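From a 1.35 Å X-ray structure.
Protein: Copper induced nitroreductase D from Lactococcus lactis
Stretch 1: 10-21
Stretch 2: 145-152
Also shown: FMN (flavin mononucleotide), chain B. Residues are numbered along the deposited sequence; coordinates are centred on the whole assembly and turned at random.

Stretch 1 (10-21) RRTIYALGRNVQ
Stretch 2 (145-152) GLGANLQH

Two segments distant in sequence can be joined both by direct bonds and by a ligand that each of them holds. The FMN site of this nitroreductase illustrates the principle.

Two hydrogen bonds join the segments, both through the backbone of Ile-13 (phi/psi -119/116). Ile-13 N donates to Ala-148 O at 2.9 Å and 176°, and Asn-149 ND2 donates to Ile-13 O at 3.0 Å and 169°. The second bond comes from a side-chain amide, not from backbone. Asn-149 (-143/152) adopts chi1 64° (p) and chi2 77°, with its CA-to-CB bond toward the loop. Its OD1 accepts from Gln-151 NE2 at 2.8 Å, while one water bridges its ND2 (3.1 Å) and Tyr-14 O (2.7 Å). Ala-148 O also receives a CA-H...O contact from Thr-12 CA at 3.5 Å. Ala-148 O lies 3.3 Å from Arg-11 O, but both are acceptors and no hydrogen bond forms.

Residues 10–15 are largely extended (Thr-12 -73/117), apart from Tyr-14 (-89/-29), and cross the strand that ends at Gln-151 (Ala-148 -159/163, Gln-151 -113/163), coming closest at Thr-12 and Ile-13: Thr-12 CA lies 4.9 Å from Asn-149 CA, and Ile-13 CA 5.3 Å from Ala-148 CA.

FMN completes the link. On its phosphate, Arg-10 NH1 (chi1 t, chi2 -141°, chi3 p) and Thr-12 OG1 donate to O2P at 2.8 and 2.7 Å, Arg-10 NH2 to O1P at 2.8 Å, and Arg-11 NE (m, m, m) and Thr-12 N to O3P, each at 2.8 Å. At the flavin, Tyr-14 OH (2.6 Å) and Gln-151 NE2 (3.0 Å) converge on O2, one from each segment. Gln-151 is m, m with chi3 -45°; FMN N3 gives its OE1 a weak bond of 3.1 Å, and His-152 ND1 donates to FMN O4 at 2.8 Å. A second water donates to Thr-12 OG1 and accepts from Leu-150 N, both at 2.9 Å.

Packing contacts extend from this polar centre, the Leu-16 and Val-20 contacts toward the start of the strand. The Tyr-14 ring (chi1 -71°, chi2 -59°) presents its edge to Gln-151 NE2, 3.8 Å from Tyr-14 CE1. Thr-12 CG2 (chi1 m) meets Asn-149 CB at 3.9 Å. Gly-147 (-100/167) leaves room for Ile-13 (m, m), whose CG1 approaches Gly-147 CA at 3.9 Å; a CB on Gly-147 would come 2.8 Å from Ile-13 CB, a clash. The CA-to-CB bond of Leu-16 (-123/145; m, t) points toward the strand, its CD2 3.5 Å from Gly-147 O and its CD1 3.5 Å from Asn-149 ND2. Val-20 CG2 (chi1 t) touches Leu-146 CD2 (m, t) at 4.0 Å.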

# COMPACT_ATOMS: atom_id res chain seq x y z
N ARG A 10 12.53 2.98 7.46
CA ARG A 10 11.75 1.75 7.63
C ARG A 10 12.48 0.62 6.91
O ARG A 10 12.77 0.72 5.71
CB ARG A 10 10.35 1.88 7.04
CG ARG A 10 9.50 0.62 7.20
CD ARG A 10 8.64 0.31 6.02
NE ARG A 10 9.47 0.26 4.83
CZ ARG A 10 10.27 -0.75 4.48
NH1 ARG A 10 10.26 -1.90 5.14
NH2 ARG A 10 11.03 -0.62 3.40
N ARG A 11 12.81 -0.43 7.66
CA ARG A 11 13.47 -1.61 7.12
C ARG A 11 12.91 -2.87 7.76
O ARG A 11 12.30 -2.84 8.83
CB ARG A 11 14.97 -1.56 7.35
CG ARG A 11 15.69 -0.41 6.64
CD ARG A 11 15.65 -0.51 5.13
NE ARG A 11 16.20 -1.78 4.65
CZ ARG A 11 17.49 -2.05 4.58
NH1 ARG A 11 18.40 -1.12 4.87
NH2 ARG A 11 17.87 -3.23 4.16
N THR A 12 13.15 -3.99 7.09
CA THR A 12 12.90 -5.31 7.65
C THR A 12 13.96 -5.61 8.71
O THR A 12 15.17 -5.66 8.43
CB THR A 12 12.90 -6.38 6.55
OG1 THR A 12 11.74 -6.23 5.74
CG2 THR A 12 12.90 -7.78 7.15
N ILE A 13 13.50 -5.78 9.94
CA ILE A 13 14.34 -6.15 11.06
C ILE A 13 13.87 -7.47 11.62
O ILE A 13 12.76 -7.57 12.13
CB ILE A 13 14.26 -5.09 12.19
CG1 ILE A 13 14.60 -3.68 11.67
CG2 ILE A 13 15.10 -5.48 13.40
CD1 ILE A 13 16.02 -3.51 11.17
N TYR A 14 14.72 -8.47 11.52
CA TYR A 14 14.38 -9.81 12.01
C TYR A 14 14.76 -10.01 13.47
O TYR A 14 14.12 -10.80 14.17
CB TYR A 14 15.04 -10.89 11.14
CG TYR A 14 14.40 -10.98 9.76
CD1 TYR A 14 13.04 -11.27 9.63
CD2 TYR A 14 15.14 -10.72 8.61
CE1 TYR A 14 12.45 -11.36 8.39
CE2 TYR A 14 14.56 -10.81 7.35
CZ TYR A 14 13.21 -11.11 7.24
OH TYR A 14 12.64 -11.21 5.98
N ALA A 15 15.80 -9.30 13.94
CA ALA A 15 16.30 -9.45 15.30
C ALA A 15 15.59 -8.44 16.18
O ALA A 15 15.99 -7.26 16.25
CB ALA A 15 17.82 -9.25 15.35
N LEU A 16 14.54 -8.92 16.84
CA LEU A 16 13.63 -8.06 17.59
C LEU A 16 13.56 -8.50 19.05
O LEU A 16 13.61 -9.70 19.37
CB LEU A 16 12.23 -8.07 16.96
CG LEU A 16 12.11 -7.45 15.57
CD1 LEU A 16 10.71 -7.72 15.02
CD2 LEU A 16 12.42 -5.95 15.56
N GLY A 17 13.41 -7.52 19.93
CA GLY A 17 13.27 -7.80 21.35
C GLY A 17 12.11 -7.04 21.97
O GLY A 17 11.23 -6.51 21.25
N ARG A 18 12.11 -6.97 23.30
CA ARG A 18 10.98 -6.43 24.04
C ARG A 18 11.32 -5.17 24.83
O ARG A 18 10.58 -4.79 25.74
CB ARG A 18 10.43 -7.52 24.95
CG ARG A 18 10.00 -8.71 24.15
CD ARG A 18 9.24 -9.74 24.95
NE ARG A 18 8.76 -10.82 24.10
CZ ARG A 18 8.15 -11.91 24.55
NH1 ARG A 18 7.97 -12.07 25.86
NH2 ARG A 18 7.74 -12.83 23.70
N ASN A 19 12.39 -4.50 24.43
CA ASN A 19 12.83 -3.27 25.07
C ASN A 19 12.04 -2.08 24.55
O ASN A 19 12.56 -1.21 23.85
CB ASN A 19 14.35 -3.10 24.86
CG ASN A 19 14.92 -1.87 25.52
OD1 ASN A 19 14.41 -1.38 26.55
ND2 ASN A 19 16.01 -1.38 24.94
N VAL A 20 10.75 -2.08 24.89
CA VAL A 20 9.78 -1.10 24.39
C VAL A 20 9.33 -0.26 25.57
O VAL A 20 8.80 -0.77 26.55
CB VAL A 20 8.58 -1.80 23.70
CG1 VAL A 20 7.47 -0.78 23.33
CG2 VAL A 20 9.04 -2.58 22.49
N GLN A 21 9.57 1.04 25.47
CA GLN A 21 9.42 1.94 26.61
C GLN A 21 7.99 2.37 26.90
O GLN A 21 7.61 2.51 28.07
CB GLN A 21 10.30 3.18 26.42
CG GLN A 21 11.78 2.82 26.39
CD GLN A 21 12.66 4.04 26.26
OE1 GLN A 21 12.51 4.99 27.00
NE2 GLN A 21 13.60 4.00 25.33
N GLY A 145 11.53 4.22 16.60
CA GLY A 145 12.77 3.50 16.85
C GLY A 145 12.61 1.99 16.99
O GLY A 145 13.55 1.29 17.37
N LEU A 146 11.41 1.50 16.67
CA LEU A 146 11.10 0.07 16.71
C LEU A 146 11.26 -0.55 15.34
O LEU A 146 11.00 0.08 14.34
CB LEU A 146 9.68 -0.14 17.21
CG LEU A 146 9.41 0.34 18.64
CD1 LEU A 146 7.98 0.05 19.09
CD2 LEU A 146 10.42 -0.24 19.61
N GLY A 147 11.68 -1.79 15.31
CA GLY A 147 11.79 -2.51 14.05
C GLY A 147 10.61 -3.43 13.86
O GLY A 147 9.84 -3.70 14.78
N ALA A 148 10.48 -3.93 12.65
CA ALA A 148 9.40 -4.86 12.33
C ALA A 148 9.75 -5.66 11.10
O ALA A 148 10.62 -5.28 10.31
CB ALA A 148 8.05 -4.12 12.12
N ASN A 149 9.03 -6.78 10.92
CA ASN A 149 9.10 -7.58 9.70
C ASN A 149 7.70 -8.11 9.40
O ASN A 149 6.87 -8.24 10.30
CB ASN A 149 10.18 -8.67 9.80
CG ASN A 149 9.87 -9.69 10.88
OD1 ASN A 149 9.06 -10.57 10.69
ND2 ASN A 149 10.52 -9.57 12.00
N LEU A 150 7.42 -8.33 8.13
CA LEU A 150 6.10 -8.69 7.66
C LEU A 150 6.06 -10.14 7.19
O LEU A 150 6.75 -10.52 6.26
CB LEU A 150 5.68 -7.75 6.51
CG LEU A 150 4.26 -7.96 5.97
CD1 LEU A 150 3.23 -7.62 7.02
CD2 LEU A 150 4.06 -7.13 4.71
N GLN A 151 5.23 -10.94 7.86
CA GLN A 151 5.08 -12.35 7.60
C GLN A 151 3.71 -12.68 7.04
O GLN A 151 2.75 -11.90 7.15
CB GLN A 151 5.33 -13.17 8.87
CG GLN A 151 6.69 -12.99 9.48
CD GLN A 151 7.80 -13.16 8.46
OE1 GLN A 151 7.77 -14.08 7.66
NE2 GLN A 151 8.76 -12.24 8.47
N HIS A 152 3.64 -13.88 6.44
CA HIS A 152 2.44 -14.38 5.80
C HIS A 152 2.20 -15.86 6.12
O HIS A 152 2.48 -16.74 5.32
CB HIS A 152 2.51 -14.13 4.30
CG HIS A 152 2.54 -12.67 3.97
ND1 HIS A 152 3.72 -11.97 3.82
CD2 HIS A 152 1.54 -11.76 3.85
CE1 HIS A 152 3.44 -10.70 3.58
NE2 HIS A 152 2.13 -10.54 3.62
N1 FMN B . 9.37 -10.51 4.41
C2 FMN B . 9.33 -11.79 5.14
O2 FMN B . 10.24 -12.09 5.88
N3 FMN B . 8.24 -12.69 4.89
C4 FMN B . 7.21 -12.39 4.02
O4 FMN B . 6.28 -13.15 3.93
C4A FMN B . 7.26 -11.13 3.28
N5 FMN B . 6.36 -10.78 2.42
C5A FMN B . 6.28 -9.34 2.00
C6 FMN B . 5.04 -8.86 1.31
C7 FMN B . 4.88 -7.59 0.98
C7M FMN B . 3.62 -7.17 0.25
C8 FMN B . 5.97 -6.60 1.34
C8M FMN B . 5.78 -5.12 1.04
C9 FMN B . 7.10 -7.01 1.94
C9A FMN B . 7.28 -8.46 2.30
N10 FMN B . 8.46 -8.96 2.92
C10 FMN B . 8.41 -10.21 3.55
C1' FMN B . 9.59 -8.09 3.21
C2' FMN B . 10.34 -7.73 1.92
O2' FMN B . 11.08 -8.84 1.50
C3' FMN B . 11.21 -6.51 2.21
O3' FMN B . 10.29 -5.45 2.45
C4' FMN B . 12.08 -6.15 1.00
O4' FMN B . 13.08 -7.15 0.82
C5' FMN B . 12.75 -4.79 1.15
O5' FMN B . 13.53 -4.78 2.34
P FMN B . 13.20 -3.70 3.51
O1P FMN B . 13.20 -2.34 2.94
O2P FMN B . 11.80 -4.06 4.13
O3P FMN B . 14.36 -3.91 4.58
O HOH W 1 9.72 -8.23 6.40
O HOH W 2 11.45 -11.31 14.41